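Local coordinates for magnetosome membrane protein MamB, putative Co/Zn/Cd cation transporter. Cation diffusion facilitator family (Desulfamplus magnetovallimortis, PDB 6QFJ) that probably carries divalent metal cations across the magnetosome membrane as a cation diffusion facilitator, this chain being its soluble C-terminal domain, at residues A[17-22]-A[56-61]; A[62-65]-A[70-73]. One frame throughout, in Å; residues are numbered along the deposited sequence.

Interaction 1: residues A[17-22]-A[56-61]; sequences TPSISD and KKEVNQ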
loop_
_atom_site.group_PDB
_atom_site.type_symbol
_atom_site.label_atom_id
_atom_site.label_comp_id
_atom_site.label_asym_id
_atom_site.label_seq_id
_atom_site.Cartn_x
_atom_site.Cartn_y
_atom_site.Cartn_z
ATOM N N THR A 17 5.592 6.328 -6.148
ATOM C CA THR A 17 5.565 7.123 -4.929
ATOM C C THR A 17 6.979 7.098 -4.350
ATOM O O THR A 17 7.479 6.034 -3.932
ATOM C CB THR A 17 4.499 6.572 -4.013
ATOM O OG1 THR A 17 3.260 6.653 -4.713
ATOM C CG2 THR A 17 4.342 7.395 -2.700
ATOM N N PRO A 18 7.659 8.270 -4.329
ATOM C CA PRO A 18 9.066 8.248 -3.949
ATOM C C PRO A 18 9.419 7.750 -2.522
ATOM O O PRO A 18 10.535 7.259 -2.315
ATOM C CB PRO A 18 9.550 9.680 -4.144
ATOM C CG PRO A 18 8.309 10.508 -4.109
ATOM C CD PRO A 18 7.185 9.632 -4.658
ATOM N N SER A 19 8.517 7.842 -1.565
ATOM C CA SER A 19 8.842 7.353 -0.213
ATOM C C SER A 19 8.887 5.804 -0.058
ATOM O O SER A 19 9.302 5.262 0.982
ATOM C CB SER A 19 7.841 7.952 0.775
ATOM O OG SER A 19 6.532 7.526 0.496
ATOM N N ILE A 20 8.493 5.114 -1.111
ATOM C CA ILE A 20 8.344 3.671 -1.124
ATOM C C ILE A 20 9.390 3.112 -2.034
ATOM O O ILE A 20 9.472 3.508 -3.199
ATOM C CB ILE A 20 6.927 3.288 -1.628
ATOM C CG1 ILE A 20 5.937 3.679 -0.532
ATOM C CG2 ILE A 20 6.783 1.823 -1.973
ATOM C CD1 ILE A 20 4.511 3.727 -1.040
ATOM N N SER A 21 10.207 2.170 -1.532
ATOM C CA SER A 21 11.257 1.554 -2.400
ATOM C C SER A 21 10.657 0.577 -3.396
ATOM O O SER A 21 11.036 0.505 -4.527
ATOM C CB SER A 21 12.310 0.827 -1.522
ATOM O OG SER A 21 12.693 1.702 -0.455
ATOM N N ASP A 22 9.682 -0.177 -2.979
ATOM C CA ASP A 22 9.047 -1.199 -3.860
ATOM C C ASP A 22 7.794 -1.737 -3.173
ATOM O O ASP A 22 7.636 -1.604 -1.951
ATOM C CB ASP A 22 10.000 -2.420 -4.047
ATOM C CG ASP A 22 10.904 -2.268 -5.246
ATOM O OD1 ASP A 22 10.438 -1.901 -6.330
ATOM O OD2 ASP A 22 12.129 -2.491 -5.125
ATOM N N LYS A 56 2.464 5.178 5.947
ATOM C CA LYS A 56 1.158 4.416 6.041
ATOM C C LYS A 56 -0.042 5.273 5.802
ATOM O O LYS A 56 -0.965 4.881 5.121
ATOM C CB LYS A 56 0.977 3.768 7.400
ATOM C CG LYS A 56 2.033 2.722 7.622
ATOM C CD LYS A 56 1.845 2.034 8.945
ATOM C CE LYS A 56 2.890 0.946 9.036
ATOM N NZ LYS A 56 2.859 0.334 10.386
ATOM N N LYS A 57 0.007 6.491 6.304
ATOM C CA LYS A 57 -1.003 7.502 6.013
ATOM C C LYS A 57 -1.100 7.834 4.521
ATOM O O LYS A 57 -2.226 7.951 3.959
ATOM C CB LYS A 57 -0.760 8.768 6.884
ATOM C CG LYS A 57 -1.011 8.476 8.408
ATOM C CD LYS A 57 -2.402 8.872 8.866
ATOM C CE LYS A 57 -3.412 7.753 8.650
ATOM N NZ LYS A 57 -4.849 8.185 8.640
ATOM N N GLU A 58 0.059 8.016 3.845
ATOM C CA GLU A 58 0.021 8.236 2.348
ATOM C C GLU A 58 -0.566 7.108 1.607
ATOM O O GLU A 58 -1.340 7.298 0.637
ATOM C CB GLU A 58 1.436 8.481 1.728
ATOM C CG GLU A 58 1.974 9.901 1.837
ATOM C CD GLU A 58 3.349 10.149 1.080
ATOM O OE1 GLU A 58 3.983 9.135 0.640
ATOM O OE2 GLU A 58 3.754 11.355 0.871
ATOM N N VAL A 59 -0.203 5.879 2.012
ATOM C CA VAL A 59 -0.787 4.714 1.340
ATOM C C VAL A 59 -2.288 4.603 1.498
ATOM O O VAL A 59 -3.060 4.284 0.569
ATOM C CB VAL A 59 -0.175 3.391 1.843
ATOM C CG1 VAL A 59 -0.939 2.194 1.308
ATOM C CG2 VAL A 59 1.230 3.362 1.419
ATOM N N ASN A 60 -2.726 4.925 2.676
ATOM C CA ASN A 60 -4.139 4.904 2.988
ATOM C C ASN A 60 -4.898 5.953 2.135
ATOM O O ASN A 60 -5.962 5.671 1.597
ATOM C CB ASN A 60 -4.307 5.292 4.463
ATOM C CG ASN A 60 -5.742 5.135 4.950
ATOM O OD1 ASN A 60 -6.438 6.124 5.165
ATOM N ND2 ASN A 60 -6.159 3.918 5.179
ATOM N N GLN A 61 -4.319 7.140 1.999
ATOM C CA GLN A 61 -4.894 8.200 1.178
ATOM C C GLN A 61 -5.031 7.722 -0.261
ATOM O O GLN A 61 -6.063 7.884 -0.908
ATOM C CB GLN A 61 -3.949 9.415 1.281
ATOM C CG GLN A 61 -4.446 10.682 0.557
ATOM C CD GLN A 61 -4.356 10.639 -0.929
ATOM O OE1 GLN A 61 -3.358 10.216 -1.514
ATOM N NE2 GLN A 61 -5.442 11.096 -1.600
#
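The hydroxyl of S19 donates a hydrogen bond to one carboxylate oxygen of E58, OG to OE1 at 3.0 Å. Followed outward, the glutamate leaves the helix with CB directed toward the 17-22 loop; CG then stands anti to the carbonyl carbon (chi1 -82°), and the chain beyond it is extended, which carries CD to 4.2 Å from S19 OG. At the tip, OE1 of E58 takes the serine on its syn side, 25° out of the carboxylate plane, and also passes the methyl CG2 of T17 at 3.8 Å. The loop is bent by a type I beta turn from T17 to I20, closed by I20 N to T17 O; it joins helix 2-15 to strand 22-31 in the ferredoxin-like C-terminal domain of the CDF transporters. An alanine in place of S19 removes this donor, and the carboxylate of E58 would then probably be freer to turn. Deeper in, I20 and V59 cross at about a right angle, methyl CD1 of I20 lying 4.1 Å from CG2 of V59. Both side chains also rest on L41 of strand 34-43, and T17 OG1 turns back to hydrogen-bond V13 O of helix 2-15.

Interaction 2: residues A[62-65]-A[70-73]; sequences IIKE and KSTV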
loop_
_atom_site.group_PDB
_atom_site.type_symbol
_atom_site.label_atom_id
_atom_site.label_comp_id
_atom_site.label_asym_id
_atom_site.label_seq_id
_atom_site.Cartn_x
_atom_site.Cartn_y
_atom_site.Cartn_z
ATOM N N ILE A 62 -4.000 7.091 -0.765
ATOM C CA ILE A 62 -4.065 6.578 -2.162
ATOM C C ILE A 62 -5.187 5.639 -2.380
ATOM O O ILE A 62 -6.004 5.806 -3.297
ATOM C CB ILE A 62 -2.713 5.936 -2.547
ATOM C CG1 ILE A 62 -1.657 7.006 -2.586
ATOM C CG2 ILE A 62 -2.829 5.220 -3.871
ATOM C CD1 ILE A 62 -0.233 6.515 -2.630
ATOM N N ILE A 63 -5.326 4.672 -1.460
ATOM C CA ILE A 63 -6.411 3.716 -1.613
ATOM C C ILE A 63 -7.769 4.353 -1.528
ATOM O O ILE A 63 -8.647 4.110 -2.396
ATOM C CB ILE A 63 -6.252 2.555 -0.649
ATOM C CG1 ILE A 63 -5.045 1.789 -1.091
ATOM C CG2 ILE A 63 -7.513 1.653 -0.696
ATOM C CD1 ILE A 63 -4.645 0.732 -0.142
ATOM N N LYS A 64 -7.981 5.187 -0.509
ATOM C CA LYS A 64 -9.255 5.862 -0.369
ATOM C C LYS A 64 -9.610 6.711 -1.600
ATOM O O LYS A 64 -10.774 6.837 -1.964
ATOM C CB LYS A 64 -9.207 6.806 0.834
ATOM C CG LYS A 64 -8.925 6.144 2.136
ATOM C CD LYS A 64 -9.908 5.063 2.393
ATOM C CE LYS A 64 -9.847 4.683 3.856
ATOM N NZ LYS A 64 -10.652 3.457 4.084
ATOM N N GLU A 65 -8.617 7.311 -2.228
ATOM C CA GLU A 65 -8.891 8.068 -3.399
ATOM C C GLU A 65 -9.240 7.191 -4.583
ATOM O O GLU A 65 -10.129 7.516 -5.364
ATOM C CB GLU A 65 -7.733 8.997 -3.794
ATOM C CG GLU A 65 -8.067 9.823 -5.048
ATOM C CD GLU A 65 -6.972 10.850 -5.394
ATOM O OE1 GLU A 65 -6.208 11.241 -4.500
ATOM O OE2 GLU A 65 -6.899 11.315 -6.572
ATOM N N LYS A 70 -16.400 1.663 0.232
ATOM C CA LYS A 70 -15.846 1.580 1.558
ATOM C C LYS A 70 -14.714 0.549 1.597
ATOM O O LYS A 70 -14.827 -0.548 1.025
ATOM C CB LYS A 70 -16.923 1.201 2.584
ATOM C CG LYS A 70 -16.394 1.208 4.007
ATOM C CD LYS A 70 -17.418 0.952 5.096
ATOM C CE LYS A 70 -16.673 0.759 6.407
ATOM N NZ LYS A 70 -17.345 1.255 7.641
ATOM N N SER A 71 -13.625 0.902 2.288
ATOM C CA SER A 71 -12.464 0.089 2.383
ATOM C C SER A 71 -11.828 0.145 3.754
ATOM O O SER A 71 -12.024 1.064 4.540
ATOM C CB SER A 71 -11.432 0.458 1.325
ATOM O OG SER A 71 -10.886 1.784 1.546
ATOM N N THR A 72 -11.080 -0.915 4.024
ATOM C CA THR A 72 -10.216 -1.022 5.141
ATOM C C THR A 72 -8.806 -1.275 4.574
ATOM O O THR A 72 -8.662 -1.991 3.610
ATOM C CB THR A 72 -10.658 -2.209 6.025
ATOM O OG1 THR A 72 -11.493 -1.682 7.057
ATOM C CG2 THR A 72 -9.550 -2.937 6.628
ATOM N N VAL A 73 -7.800 -0.712 5.214
ATOM C CA VAL A 73 -6.447 -0.758 4.662
ATOM C C VAL A 73 -5.487 -1.118 5.769
ATOM O O VAL A 73 -5.373 -0.410 6.760
ATOM C CB VAL A 73 -5.997 0.599 4.031
ATOM C CG1 VAL A 73 -4.603 0.441 3.414
ATOM C CG2 VAL A 73 -6.957 1.019 2.962
HETATM O O HOH W 1 -8.787 1.846 6.513
#
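The last turn of helix 49-66 runs beside the start of strand 71-79, with the CA atoms of K64 and S71 7.2 Å apart and those of I63 and V73 7.7 Å apart. This is the closing half of a beta-alpha-beta crossover: strand 34-43, helix 49-66 and strand 71-79 follow one another, and the two strands lie parallel and adjacent in the sheet. On the buried side, I63 and V73 reach for each other tip to tip. CD1 of I63 comes to 3.6 Å from CG1 of V73, while the other branch, CG2 of I63, sits 3.8 Å from CG2 of V73, so both methyls of the valine are engaged. With CG1 anti to the carbonyl carbon (chi1 -68°) and CD1 extended beyond it, the isoleucine also packs on F37 and I39 of strand 34-43 and on I10 of helix 2-15, tying the helix to the sheet and to its neighbouring helix. K64 works at the exposed margin. Its CB does not point at the strand, but a bend at chi2 (-56°) and a straight run after it lay the chain alongside S71, K64 CD at 3.5 Å from S71 OG. The ammonium then gives a hydrogen bond to that hydroxyl, K64 NZ to S71 OG at 3.0 Å. The carbonyl oxygen of S71 is also near NZ, though at an angle too poor for a hydrogen bond. A water beside them accepts two weak bonds, one from K64 NZ and the other from V73 N at 3.0 Å.

Both contacts draw on helix 49-66, and along the chain interaction 1 closes before interaction 2 opens. Their centres lie about 13 Å apart. Interaction 1 ties the middle of the helix to the loop between helix 2-15 and strand 22-31, at one end of the sheet; interaction 2 fastens the helix's C-terminal turn to the start of strand 71-79, an edge strand of the sheet within this chain. They meet where N60 ND2 packs against V73 CB and T17 OG1 against I62 CD1. The helix is thus held at two levels against the rest of the domain, which belongs to the zinc-transporter dimerisation family, although the assembly here contains a single chain.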